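Local structure of cytochrome c-550 (Paracoccus denitrificans, 1COT) at residues 81-86 and 96-101; 57-62 and 69-74; 41-46 and 74-79. The protein binds a heme c covalently and probably carries electrons between redox partners, as c-type cytochromes do. All blocks are in the same frame, centred on the assembly; numbering follows the deposited sequence.

Contact 1 of 3, residues 81-86 and 96-101; sequences TDPKPW and AKTKMT. With HEC (heme c), chain B.
Pro83, the first residue of helix 83-91, packs against the loop that carries the heme ligand Met100. Its CG lies 3.3 Å from Met100 O and 3.9 Å from Met100 CE, and the two side chains cross at about a right angle. Met100 CB and CG lie over the pyrrole nitrogen ND of the heme. CG stands anti to the backbone N (chi1 -174°), and the chain stays extended to SD, which binds the iron at 2.4 Å. CE turns over heme NB, with Pro83 CG on its outer side. Thr98 OG1 sits 3.6 Å from Pro83 CB and donates a 2.8 Å hydrogen bond to Met100 O, reaching it from above the carbonyl plane. A valine in place of this threonine would probably leave Met100 O without its donor and the ligand loop less firmly held. Lys99 N gives a nearly straight 3.0 Å bond to heme O2D. Farther out along the helix, Lys84 lays CD and CE beside Ala96 O, and NZ makes a weak 3.2 Å bond to it. Asp82 caps the helix by accepting from Lys84 N. The neutral thioether thus completes the iron's coordination opposite His19, from a loop braced by the Thr98 hydroxyl, the Pro83 ring and the Lys99 N bond.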
loop_
_atom_site.group_PDB
_atom_site.type_symbol
_atom_site.label_atom_id
_atom_site.label_comp_id
_atom_site.label_asym_id
_atom_site.label_seq_id
_atom_site.Cartn_x
_atom_site.Cartn_y
_atom_site.Cartn_z
ATOM N N THR A 81 -5.477 -7.376 -1.906
ATOM C CA THR A 81 -6.415 -8.344 -2.420
ATOM C C THR A 81 -7.799 -7.699 -2.372
ATOM O O THR A 81 -8.589 -7.810 -3.305
ATOM C CB THR A 81 -6.396 -9.643 -1.601
ATOM O OG1 THR A 81 -5.108 -10.217 -1.686
ATOM C CG2 THR A 81 -7.427 -10.606 -2.174
ATOM N N ASP A 82 -8.075 -7.004 -1.277
ATOM C CA ASP A 82 -9.335 -6.315 -1.071
ATOM C C ASP A 82 -9.235 -5.584 0.246
ATOM O O ASP A 82 -9.332 -6.176 1.318
ATOM C CB ASP A 82 -10.569 -7.233 -1.050
ATOM C CG ASP A 82 -11.879 -6.493 -1.058
ATOM O OD1 ASP A 82 -11.805 -5.203 -0.829
ATOM O OD2 ASP A 82 -12.931 -7.057 -1.259
ATOM N N PRO A 83 -9.013 -4.293 0.149
ATOM C CA PRO A 83 -8.864 -3.481 1.337
ATOM C C PRO A 83 -9.988 -3.551 2.347
ATOM O O PRO A 83 -9.760 -3.539 3.564
ATOM C CB PRO A 83 -8.711 -2.048 0.815
ATOM C CG PRO A 83 -8.205 -2.188 -0.610
ATOM C CD PRO A 83 -8.748 -3.515 -1.089
ATOM N N LYS A 84 -11.212 -3.627 1.840
ATOM C CA LYS A 84 -12.404 -3.675 2.659
ATOM C C LYS A 84 -12.395 -4.672 3.799
ATOM O O LYS A 84 -12.438 -4.311 4.977
ATOM C CB LYS A 84 -13.695 -3.632 1.860
ATOM C CG LYS A 84 -14.947 -3.593 2.729
ATOM C CD LYS A 84 -15.095 -2.408 3.685
ATOM C CE LYS A 84 -16.289 -2.508 4.626
ATOM N NZ LYS A 84 -17.270 -1.428 4.471
ATOM N N PRO A 85 -12.345 -5.949 3.471
ATOM C CA PRO A 85 -12.348 -6.975 4.497
ATOM C C PRO A 85 -11.163 -6.878 5.439
ATOM O O PRO A 85 -11.239 -7.201 6.626
ATOM C CB PRO A 85 -12.319 -8.303 3.744
ATOM C CG PRO A 85 -12.316 -7.995 2.250
ATOM C CD PRO A 85 -12.450 -6.488 2.094
ATOM N N TRP A 86 -10.039 -6.431 4.897
ATOM C CA TRP A 86 -8.850 -6.294 5.696
ATOM C C TRP A 86 -9.102 -5.260 6.785
ATOM O O TRP A 86 -8.783 -5.474 7.961
ATOM C CB TRP A 86 -7.671 -5.870 4.830
ATOM C CG TRP A 86 -6.369 -5.993 5.552
ATOM C CD1 TRP A 86 -5.659 -7.134 5.730
ATOM C CD2 TRP A 86 -5.609 -4.951 6.191
ATOM N NE1 TRP A 86 -4.516 -6.870 6.427
ATOM C CE2 TRP A 86 -4.447 -5.535 6.726
ATOM C CE3 TRP A 86 -5.805 -3.581 6.347
ATOM C CZ2 TRP A 86 -3.488 -4.794 7.418
ATOM C CZ3 TRP A 86 -4.858 -2.848 7.028
ATOM C CH2 TRP A 86 -3.707 -3.442 7.559
ATOM N N ALA A 96 -16.037 -0.248 8.660
ATOM C CA ALA A 96 -14.726 0.338 8.351
ATOM C C ALA A 96 -14.704 0.908 6.935
ATOM O O ALA A 96 -15.026 0.203 5.986
ATOM C CB ALA A 96 -13.634 -0.706 8.504
ATOM N N LYS A 97 -14.387 2.180 6.767
ATOM C CA LYS A 97 -14.376 2.754 5.437
ATOM C C LYS A 97 -13.011 2.771 4.819
ATOM O O LYS A 97 -12.022 3.068 5.483
ATOM C CB LYS A 97 -14.753 4.232 5.434
ATOM C CG LYS A 97 -16.169 4.522 5.857
ATOM C CD LYS A 97 -16.331 5.970 6.273
ATOM C CE LYS A 97 -17.764 6.447 6.118
ATOM N NZ LYS A 97 -17.887 7.912 6.120
ATOM N N THR A 98 -12.981 2.478 3.529
ATOM C CA THR A 98 -11.749 2.467 2.788
ATOM C C THR A 98 -11.802 3.518 1.692
ATOM O O THR A 98 -12.846 3.688 1.066
ATOM C CB THR A 98 -11.529 1.077 2.132
ATOM O OG1 THR A 98 -10.286 1.068 1.459
ATOM C CG2 THR A 98 -12.633 0.779 1.131
ATOM N N LYS A 99 -10.709 4.240 1.442
ATOM C CA LYS A 99 -10.726 5.215 0.357
ATOM C C LYS A 99 -10.252 4.515 -0.915
ATOM O O LYS A 99 -10.388 5.030 -2.015
ATOM C CB LYS A 99 -9.849 6.423 0.601
ATOM C CG LYS A 99 -10.447 7.489 1.520
ATOM C CD LYS A 99 -9.566 8.725 1.520
ATOM C CE LYS A 99 -10.299 10.056 1.466
ATOM N NZ LYS A 99 -9.378 11.193 1.252
ATOM N N MET A 100 -9.631 3.346 -0.727
ATOM C CA MET A 100 -9.115 2.527 -1.818
ATOM C C MET A 100 -10.069 1.367 -2.029
ATOM O O MET A 100 -10.108 0.433 -1.232
ATOM C CB MET A 100 -7.717 1.962 -1.524
ATOM C CG MET A 100 -7.154 1.234 -2.733
ATOM S SD MET A 100 -5.485 0.634 -2.395
ATOM C CE MET A 100 -5.484 -0.986 -3.204
ATOM N N THR A 101 -10.848 1.422 -3.105
ATOM C CA THR A 101 -11.797 0.361 -3.407
ATOM C C THR A 101 -11.198 -0.641 -4.381
ATOM O O THR A 101 -11.747 -1.715 -4.602
ATOM C CB THR A 101 -13.071 0.928 -4.057
ATOM O OG1 THR A 101 -12.732 1.639 -5.229
ATOM C CG2 THR A 101 -13.820 1.833 -3.083
HETATM FE FE HEC B . -3.878 2.072 -3.350
HETATM C CHA HEC B . -3.724 3.252 -0.207
HETATM C CHB HEC B . -1.512 -0.209 -2.639
HETATM C CHC HEC B . -4.040 0.877 -6.525
HETATM C CHD HEC B . -6.164 4.431 -4.158
HETATM N NA HEC B . -2.831 1.589 -1.755
HETATM C C1A HEC B . -2.914 2.226 -0.522
HETATM C C2A HEC B . -1.984 1.603 0.393
HETATM C C3A HEC B . -1.347 0.621 -0.270
HETATM C C4A HEC B . -1.873 0.622 -1.599
HETATM C CMA HEC B . -0.289 -0.325 0.246
HETATM C CAA HEC B . -1.794 2.009 1.829
HETATM C CBA HEC B . -0.658 3.041 1.906
HETATM C CGA HEC B . -0.241 3.500 3.306
HETATM O O1A HEC B . 0.351 4.543 3.250
HETATM O O2A HEC B . -0.450 2.924 4.346
HETATM N NB HEC B . -3.004 0.638 -4.375
HETATM C C1B HEC B . -2.006 -0.152 -3.895
HETATM C C2B HEC B . -1.588 -1.029 -4.946
HETATM C C3B HEC B . -2.309 -0.720 -6.012
HETATM C C4B HEC B . -3.189 0.305 -5.652
HETATM C CMB HEC B . -0.513 -2.115 -4.758
HETATM C CAB HEC B . -2.304 -1.440 -7.300
HETATM C CBB HEC B . -2.572 -2.916 -7.386
HETATM N NC HEC B . -4.874 2.508 -4.970
HETATM C C1C HEC B . -4.819 1.931 -6.211
HETATM C C2C HEC B . -5.707 2.609 -7.131
HETATM C C3C HEC B . -6.291 3.621 -6.453
HETATM C C4C HEC B . -5.761 3.563 -5.126
HETATM C CMC HEC B . -5.919 2.220 -8.590
HETATM C CAC HEC B . -7.283 4.651 -6.922
HETATM C CBC HEC B . -8.371 4.500 -7.937
HETATM N ND HEC B . -4.800 3.532 -2.367
HETATM C C1D HEC B . -5.709 4.414 -2.893
HETATM C C2D HEC B . -6.119 5.340 -1.855
HETATM C C3D HEC B . -5.404 4.996 -0.766
HETATM C C4D HEC B . -4.603 3.867 -1.074
HETATM C CMD HEC B . -7.137 6.448 -2.000
HETATM C CAD HEC B . -5.542 5.577 0.588
HETATM C CBD HEC B . -6.553 4.600 1.265
HETATM C CGD HEC B . -7.263 5.069 2.478
HETATM O O1D HEC B . -7.030 6.107 3.050
HETATM O O2D HEC B . -8.142 4.276 2.905
#

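Contact 2 of 3, residues 57-62 and 69-74; sequences EGILEV and LTWTEA. With HEC (heme c), chain B.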
loop_
_atom_site.group_PDB
_atom_site.type_symbol
_atom_site.label_atom_id
_atom_site.label_comp_id
_atom_site.label_asym_id
_atom_site.label_seq_id
_atom_site.Cartn_x
_atom_site.Cartn_y
_atom_site.Cartn_z
ATOM N N GLU A 57 -10.906 7.046 7.196
ATOM C CA GLU A 57 -11.155 6.737 8.584
ATOM C C GLU A 57 -10.784 5.325 9.020
ATOM O O GLU A 57 -10.217 5.087 10.096
ATOM C CB GLU A 57 -12.557 7.222 9.002
ATOM C CG GLU A 57 -12.684 8.774 9.181
ATOM C CD GLU A 57 -11.726 9.422 10.167
ATOM O OE1 GLU A 57 -11.586 8.758 11.280
ATOM O OE2 GLU A 57 -11.150 10.470 9.932
ATOM N N GLY A 58 -11.097 4.373 8.164
ATOM C CA GLY A 58 -10.792 3.004 8.490
ATOM C C GLY A 58 -9.310 2.713 8.705
ATOM O O GLY A 58 -8.929 2.079 9.697
ATOM N N ILE A 59 -8.471 3.136 7.766
ATOM C CA ILE A 59 -7.053 2.861 7.888
ATOM C C ILE A 59 -6.416 3.630 9.036
ATOM O O ILE A 59 -5.478 3.147 9.680
ATOM C CB ILE A 59 -6.370 2.991 6.529
ATOM C CG1 ILE A 59 -5.080 2.174 6.495
ATOM C CG2 ILE A 59 -6.142 4.455 6.171
ATOM C CD1 ILE A 59 -4.403 2.176 5.130
ATOM N N LEU A 60 -6.936 4.821 9.314
ATOM C CA LEU A 60 -6.421 5.605 10.419
ATOM C C LEU A 60 -6.764 4.858 11.690
ATOM O O LEU A 60 -5.987 4.822 12.644
ATOM C CB LEU A 60 -7.052 6.994 10.433
ATOM C CG LEU A 60 -6.488 7.818 9.289
ATOM C CD1 LEU A 60 -7.221 9.153 9.247
ATOM C CD2 LEU A 60 -4.991 8.018 9.503
ATOM N N GLU A 61 -7.935 4.228 11.710
ATOM C CA GLU A 61 -8.315 3.474 12.894
ATOM C C GLU A 61 -7.399 2.268 13.052
ATOM O O GLU A 61 -7.005 1.919 14.160
ATOM C CB GLU A 61 -9.782 3.014 12.872
ATOM C CG GLU A 61 -10.175 2.251 14.149
ATOM C CD GLU A 61 -11.669 2.071 14.226
ATOM O OE1 GLU A 61 -12.314 2.993 13.557
ATOM O OE2 GLU A 61 -12.213 1.165 14.821
ATOM N N VAL A 62 -7.042 1.611 11.949
ATOM C CA VAL A 62 -6.154 0.476 12.074
ATOM C C VAL A 62 -4.827 0.947 12.693
ATOM O O VAL A 62 -4.320 0.296 13.602
ATOM C CB VAL A 62 -5.853 -0.139 10.714
ATOM C CG1 VAL A 62 -4.753 -1.184 10.833
ATOM C CG2 VAL A 62 -7.113 -0.739 10.100
ATOM N N LEU A 69 2.167 -1.396 14.072
ATOM C CA LEU A 69 2.002 -2.010 12.778
ATOM C C LEU A 69 2.618 -1.247 11.627
ATOM O O LEU A 69 2.354 -0.071 11.385
ATOM C CB LEU A 69 0.514 -2.277 12.482
ATOM C CG LEU A 69 0.278 -3.148 11.249
ATOM C CD1 LEU A 69 0.984 -4.492 11.437
ATOM C CD2 LEU A 69 -1.212 -3.369 11.077
ATOM N N THR A 70 3.463 -1.976 10.923
ATOM C CA THR A 70 4.144 -1.468 9.760
ATOM C C THR A 70 3.794 -2.447 8.667
ATOM O O THR A 70 3.499 -3.604 8.940
ATOM C CB THR A 70 5.664 -1.348 9.940
ATOM O OG1 THR A 70 6.209 -2.639 10.144
ATOM C CG2 THR A 70 5.974 -0.434 11.120
ATOM N N TRP A 71 3.809 -1.996 7.441
ATOM C CA TRP A 71 3.473 -2.920 6.388
ATOM C C TRP A 71 4.502 -3.988 6.100
ATOM O O TRP A 71 5.675 -3.702 5.859
ATOM C CB TRP A 71 3.423 -2.133 5.077
ATOM C CG TRP A 71 2.190 -1.329 4.928
ATOM C CD1 TRP A 71 2.138 0.018 4.819
ATOM C CD2 TRP A 71 0.854 -1.823 4.840
ATOM N NE1 TRP A 71 0.834 0.415 4.661
ATOM C CE2 TRP A 71 0.027 -0.696 4.673
ATOM C CE3 TRP A 71 0.299 -3.107 4.881
ATOM C CZ2 TRP A 71 -1.363 -0.840 4.558
ATOM C CZ3 TRP A 71 -1.073 -3.241 4.777
ATOM C CH2 TRP A 71 -1.890 -2.116 4.611
ATOM N N THR A 72 4.061 -5.232 6.107
ATOM C CA THR A 72 4.918 -6.355 5.800
ATOM C C THR A 72 4.466 -6.815 4.426
ATOM O O THR A 72 3.359 -6.471 4.012
ATOM C CB THR A 72 4.727 -7.534 6.769
ATOM O OG1 THR A 72 3.384 -7.973 6.714
ATOM C CG2 THR A 72 5.093 -7.088 8.174
ATOM N N GLU A 73 5.291 -7.578 3.716
ATOM C CA GLU A 73 4.874 -8.045 2.405
ATOM C C GLU A 73 3.590 -8.877 2.502
ATOM O O GLU A 73 2.677 -8.751 1.685
ATOM C CB GLU A 73 5.995 -8.837 1.697
ATOM C CG GLU A 73 7.054 -7.934 1.051
ATOM C CD GLU A 73 8.199 -8.705 0.447
ATOM O OE1 GLU A 73 8.181 -9.156 -0.683
ATOM O OE2 GLU A 73 9.207 -8.834 1.275
ATOM N N ALA A 74 3.503 -9.734 3.518
ATOM C CA ALA A 74 2.313 -10.553 3.683
ATOM C C ALA A 74 1.052 -9.726 3.881
ATOM O O ALA A 74 0.013 -9.981 3.277
ATOM C CB ALA A 74 2.492 -11.505 4.850
HETATM FE FE HEC B . -3.878 2.072 -3.350
HETATM C CHA HEC B . -3.724 3.252 -0.207
HETATM C CHB HEC B . -1.512 -0.209 -2.639
HETATM C CHC HEC B . -4.040 0.877 -6.525
HETATM C CHD HEC B . -6.164 4.431 -4.158
HETATM N NA HEC B . -2.831 1.589 -1.755
HETATM C C1A HEC B . -2.914 2.226 -0.522
HETATM C C2A HEC B . -1.984 1.603 0.393
HETATM C C3A HEC B . -1.347 0.621 -0.270
HETATM C C4A HEC B . -1.873 0.622 -1.599
HETATM C CMA HEC B . -0.289 -0.325 0.246
HETATM C CAA HEC B . -1.794 2.009 1.829
HETATM C CBA HEC B . -0.658 3.041 1.906
HETATM C CGA HEC B . -0.241 3.500 3.306
HETATM O O1A HEC B . 0.351 4.543 3.250
HETATM O O2A HEC B . -0.450 2.924 4.346
HETATM N NB HEC B . -3.004 0.638 -4.375
HETATM C C1B HEC B . -2.006 -0.152 -3.895
HETATM C C2B HEC B . -1.588 -1.029 -4.946
HETATM C C3B HEC B . -2.309 -0.720 -6.012
HETATM C C4B HEC B . -3.189 0.305 -5.652
HETATM C CMB HEC B . -0.513 -2.115 -4.758
HETATM C CAB HEC B . -2.304 -1.440 -7.300
HETATM C CBB HEC B . -2.572 -2.916 -7.386
HETATM N NC HEC B . -4.874 2.508 -4.970
HETATM C C1C HEC B . -4.819 1.931 -6.211
HETATM C C2C HEC B . -5.707 2.609 -7.131
HETATM C C3C HEC B . -6.291 3.621 -6.453
HETATM C C4C HEC B . -5.761 3.563 -5.126
HETATM C CMC HEC B . -5.919 2.220 -8.590
HETATM C CAC HEC B . -7.283 4.651 -6.922
HETATM C CBC HEC B . -8.371 4.500 -7.937
HETATM N ND HEC B . -4.800 3.532 -2.367
HETATM C C1D HEC B . -5.709 4.414 -2.893
HETATM C C2D HEC B . -6.119 5.340 -1.855
HETATM C C3D HEC B . -5.404 4.996 -0.766
HETATM C C4D HEC B . -4.603 3.867 -1.074
HETATM C CMD HEC B . -7.137 6.448 -2.000
HETATM C CAD HEC B . -5.542 5.577 0.588
HETATM C CBD HEC B . -6.553 4.600 1.265
HETATM C CGD HEC B . -7.263 5.069 2.478
HETATM O O1D HEC B . -7.030 6.107 3.050
HETATM O O2D HEC B . -8.142 4.276 2.905
#
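The indole of Trp71 turns its edge to the heme and to Ile59. Heme O2A lies in the ring plane at that edge, where Trp71 NE1 donates a 2.8 Å hydrogen bond to it. The N-H...O angle is 166°, so the bond is nearly straight. Ile59 CD1 comes to the same edge, near the plane, 4.3 Å from Trp71 CZ2. Leu76 CD2 lies over one face of the indole, and Tyr79 is on that same side of the plane. Trp86 comes from the other side, at the CH2 end. Ile59 lies against both heme propionates. Its CD1 stands 4.1 Å from O2A, while its CG2 lies 3.6 Å from O1D of the other propionate. The first torsion explains this split: CG1 is anti to the backbone N (chi1 -156°) and carries CD1 to the tryptophan, leaving CG2 to face the second carboxylate. Further along, Val62 CG1 touches Leu69 CD2 at 4.2 Å. This pair is purely apolar, and no hydrogen bond joins the two segments. Propionate oxygen O2A is thus gripped by an indole N-H and flanked by an isoleucine methyl. Thr72 caps helix 73-81 through a bond to Asp75 N. Val62 packs on Leu87, Met90 and Thr91 of helix 83-91, and Ile59 on Tyr79 of helix 73-81. The contact so joins helix 57-65 to the lead-in of helix 73-81, with Ile47 of a loop also touching Ile59, Leu69 and Trp71.

Contact 3 of 3, residues 41-46 and 74-79; sequences GVVGRK and ADLIEY. With HEC (heme c), chain B.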
loop_
_atom_site.group_PDB
_atom_site.type_symbol
_atom_site.label_atom_id
_atom_site.label_comp_id
_atom_site.label_asym_id
_atom_site.label_seq_id
_atom_site.Cartn_x
_atom_site.Cartn_y
_atom_site.Cartn_z
ATOM N N GLY A 41 9.178 3.128 -0.474
ATOM C CA GLY A 41 9.453 2.717 0.889
ATOM C C GLY A 41 8.237 2.256 1.674
ATOM O O GLY A 41 8.235 2.328 2.906
ATOM N N VAL A 42 7.191 1.773 0.997
ATOM C CA VAL A 42 6.006 1.332 1.734
ATOM C C VAL A 42 6.258 0.109 2.594
ATOM O O VAL A 42 5.695 -0.033 3.678
ATOM C CB VAL A 42 4.743 1.162 0.875
ATOM C CG1 VAL A 42 4.933 0.030 -0.139
ATOM C CG2 VAL A 42 3.507 0.931 1.723
ATOM N N VAL A 43 7.119 -0.790 2.119
ATOM C CA VAL A 43 7.384 -1.968 2.927
ATOM C C VAL A 43 8.199 -1.553 4.134
ATOM O O VAL A 43 9.260 -0.940 3.997
ATOM C CB VAL A 43 8.102 -3.059 2.139
ATOM C CG1 VAL A 43 8.238 -4.329 2.972
ATOM C CG2 VAL A 43 7.363 -3.342 0.835
ATOM N N GLY A 44 7.708 -1.891 5.321
ATOM C CA GLY A 44 8.375 -1.548 6.554
ATOM C C GLY A 44 7.900 -0.205 7.086
ATOM O O GLY A 44 8.233 0.181 8.211
ATOM N N ARG A 45 7.098 0.505 6.306
ATOM C CA ARG A 45 6.603 1.794 6.765
ATOM C C ARG A 45 5.373 1.636 7.651
ATOM O O ARG A 45 4.543 0.765 7.403
ATOM C CB ARG A 45 6.219 2.557 5.520
ATOM C CG ARG A 45 5.654 3.928 5.747
ATOM C CD ARG A 45 5.645 4.644 4.405
ATOM N NE ARG A 45 4.347 4.633 3.753
ATOM C CZ ARG A 45 4.195 4.922 2.458
ATOM N NH1 ARG A 45 5.232 5.238 1.683
ATOM N NH2 ARG A 45 2.975 4.899 1.935
ATOM N N LYS A 46 5.225 2.492 8.668
ATOM C CA LYS A 46 4.060 2.428 9.538
ATOM C C LYS A 46 2.803 2.658 8.705
ATOM O O LYS A 46 2.785 3.494 7.801
ATOM C CB LYS A 46 4.127 3.553 10.567
ATOM C CG LYS A 46 3.071 3.473 11.657
ATOM C CD LYS A 46 3.158 4.601 12.684
ATOM C CE LYS A 46 2.316 4.365 13.919
ATOM N NZ LYS A 46 0.888 4.217 13.601
ATOM N N ALA A 74 3.503 -9.734 3.518
ATOM C CA ALA A 74 2.313 -10.553 3.683
ATOM C C ALA A 74 1.052 -9.726 3.881
ATOM O O ALA A 74 0.013 -9.981 3.277
ATOM C CB ALA A 74 2.492 -11.505 4.850
ATOM N N ASP A 75 1.152 -8.713 4.734
ATOM C CA ASP A 75 0.020 -7.855 4.998
ATOM C C ASP A 75 -0.353 -7.090 3.748
ATOM O O ASP A 75 -1.525 -6.873 3.457
ATOM C CB ASP A 75 0.411 -6.864 6.095
ATOM C CG ASP A 75 0.232 -7.441 7.460
ATOM O OD1 ASP A 75 -0.046 -8.718 7.437
ATOM O OD2 ASP A 75 0.315 -6.794 8.476
ATOM N N LEU A 76 0.671 -6.661 3.018
ATOM C CA LEU A 76 0.420 -5.914 1.805
ATOM C C LEU A 76 -0.333 -6.780 0.804
ATOM O O LEU A 76 -1.277 -6.317 0.158
ATOM C CB LEU A 76 1.687 -5.307 1.172
ATOM C CG LEU A 76 2.276 -4.084 1.885
ATOM C CD1 LEU A 76 3.740 -3.925 1.491
ATOM C CD2 LEU A 76 1.500 -2.824 1.493
ATOM N N ILE A 77 0.066 -8.042 0.677
ATOM C CA ILE A 77 -0.602 -8.934 -0.239
ATOM C C ILE A 77 -2.055 -9.075 0.173
ATOM O O ILE A 77 -2.966 -9.021 -0.656
ATOM C CB ILE A 77 0.107 -10.274 -0.160
ATOM C CG1 ILE A 77 1.378 -10.187 -1.001
ATOM C CG2 ILE A 77 -0.798 -11.388 -0.667
ATOM C CD1 ILE A 77 2.304 -11.376 -0.755
ATOM N N GLU A 78 -2.280 -9.246 1.472
ATOM C CA GLU A 78 -3.637 -9.391 1.943
ATOM C C GLU A 78 -4.493 -8.158 1.682
ATOM O O GLU A 78 -5.592 -8.237 1.128
ATOM C CB GLU A 78 -3.644 -9.836 3.403
ATOM C CG GLU A 78 -5.014 -10.344 3.874
ATOM C CD GLU A 78 -4.926 -10.690 5.330
ATOM O OE1 GLU A 78 -3.870 -10.722 5.944
ATOM O OE2 GLU A 78 -6.087 -10.946 5.881
ATOM N N TYR A 79 -3.967 -7.004 2.054
ATOM C CA TYR A 79 -4.666 -5.749 1.860
ATOM C C TYR A 79 -5.011 -5.435 0.402
ATOM O O TYR A 79 -6.147 -5.049 0.101
ATOM C CB TYR A 79 -3.785 -4.643 2.439
ATOM C CG TYR A 79 -4.307 -3.254 2.193
ATOM C CD1 TYR A 79 -5.292 -2.729 3.028
ATOM C CD2 TYR A 79 -3.796 -2.473 1.151
ATOM C CE1 TYR A 79 -5.753 -1.433 2.784
ATOM C CE2 TYR A 79 -4.243 -1.174 0.892
ATOM C CZ TYR A 79 -5.232 -0.668 1.736
ATOM O OH TYR A 79 -5.696 0.601 1.518
HETATM FE FE HEC B . -3.878 2.072 -3.350
HETATM C CHA HEC B . -3.724 3.252 -0.207
HETATM C CHB HEC B . -1.512 -0.209 -2.639
HETATM C CHC HEC B . -4.040 0.877 -6.525
HETATM C CHD HEC B . -6.164 4.431 -4.158
HETATM N NA HEC B . -2.831 1.589 -1.755
HETATM C C1A HEC B . -2.914 2.226 -0.522
HETATM C C2A HEC B . -1.984 1.603 0.393
HETATM C C3A HEC B . -1.347 0.621 -0.270
HETATM C C4A HEC B . -1.873 0.622 -1.599
HETATM C CMA HEC B . -0.289 -0.325 0.246
HETATM C CAA HEC B . -1.794 2.009 1.829
HETATM C CBA HEC B . -0.658 3.041 1.906
HETATM C CGA HEC B . -0.241 3.500 3.306
HETATM O O1A HEC B . 0.351 4.543 3.250
HETATM O O2A HEC B . -0.450 2.924 4.346
HETATM N NB HEC B . -3.004 0.638 -4.375
HETATM C C1B HEC B . -2.006 -0.152 -3.895
HETATM C C2B HEC B . -1.588 -1.029 -4.946
HETATM C C3B HEC B . -2.309 -0.720 -6.012
HETATM C C4B HEC B . -3.189 0.305 -5.652
HETATM C CMB HEC B . -0.513 -2.115 -4.758
HETATM C CAB HEC B . -2.304 -1.440 -7.300
HETATM C CBB HEC B . -2.572 -2.916 -7.386
HETATM N NC HEC B . -4.874 2.508 -4.970
HETATM C C1C HEC B . -4.819 1.931 -6.211
HETATM C C2C HEC B . -5.707 2.609 -7.131
HETATM C C3C HEC B . -6.291 3.621 -6.453
HETATM C C4C HEC B . -5.761 3.563 -5.126
HETATM C CMC HEC B . -5.919 2.220 -8.590
HETATM C CAC HEC B . -7.283 4.651 -6.922
HETATM C CBC HEC B . -8.371 4.500 -7.937
HETATM N ND HEC B . -4.800 3.532 -2.367
HETATM C C1D HEC B . -5.709 4.414 -2.893
HETATM C C2D HEC B . -6.119 5.340 -1.855
HETATM C C3D HEC B . -5.404 4.996 -0.766
HETATM C C4D HEC B . -4.603 3.867 -1.074
HETATM C CMD HEC B . -7.137 6.448 -2.000
HETATM C CAD HEC B . -5.542 5.577 0.588
HETATM C CBD HEC B . -6.553 4.600 1.265
HETATM C CGD HEC B . -7.263 5.069 2.478
HETATM O O1D HEC B . -7.030 6.107 3.050
HETATM O O2D HEC B . -8.142 4.276 2.905
#
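Leu76 of helix 73-81 makes an apolar contact with the two valines of a loop turn, next to the heme. The loop segment 41-46 lies between strand 21-22 and helix 57-65. With CG anti to the carbonyl carbon (chi1 -74°), Leu76 is directed between turn and heme. Its CD1 goes to Val43 CG2, 3.7 Å away. Its CD2 reaches Val42 CG2 at 4.3 Å and heme methyl CMA at 3.3 Å. The loop holds its shape by a type II beta turn from Val42 to Arg45, closed by Arg45 N to Val42 O. At the end of the turn, Arg45 NH2 gives a 3.0 Å hydrogen bond to heme O1A, with an N-H...O angle of 163°. The carboxylate carbon CGA lies at the guanidinium edge, in plane. Arg45 NH1 is bound to Asn38 O, which steadies the group. This positive charge would probably favour an ionised propionate. One turn along the helix, Tyr79 CE2 comes within 3.6 Å of C3A of the porphyrin. Leu115 and Val112 of helix 108-117 back Val42 and Leu76. Arg45, Leu76 and Tyr79 line part of the heme pocket of the cytochrome c fold, with Val42 and Val43 packed behind.

Overall arrangement
All three contacts touch the one heme. Contact 1 supplies the axial methionine and holds one propionate. Contacts 2 and 3 bond the oxygens of the other. Contacts 2 and 3 are neighbours, with centres about 8 Å apart; both use helix 73-81 and they share Ala74. Two backbone pairs tie them: Trp71 O to Gly44 N at 2.8 Å and Trp71 N to Arg45 O at 2.9 Å, both probable hydrogen bonds. Contact 1 has its centre about 11 Å from that of contact 2 and 14 Å from that of contact 3. Trp86 of contact 1 reaches both others: its CH2 lies 3.7 Å from Trp71 CH2, and its CE3 lies 3.5 Å from Tyr79 CD1.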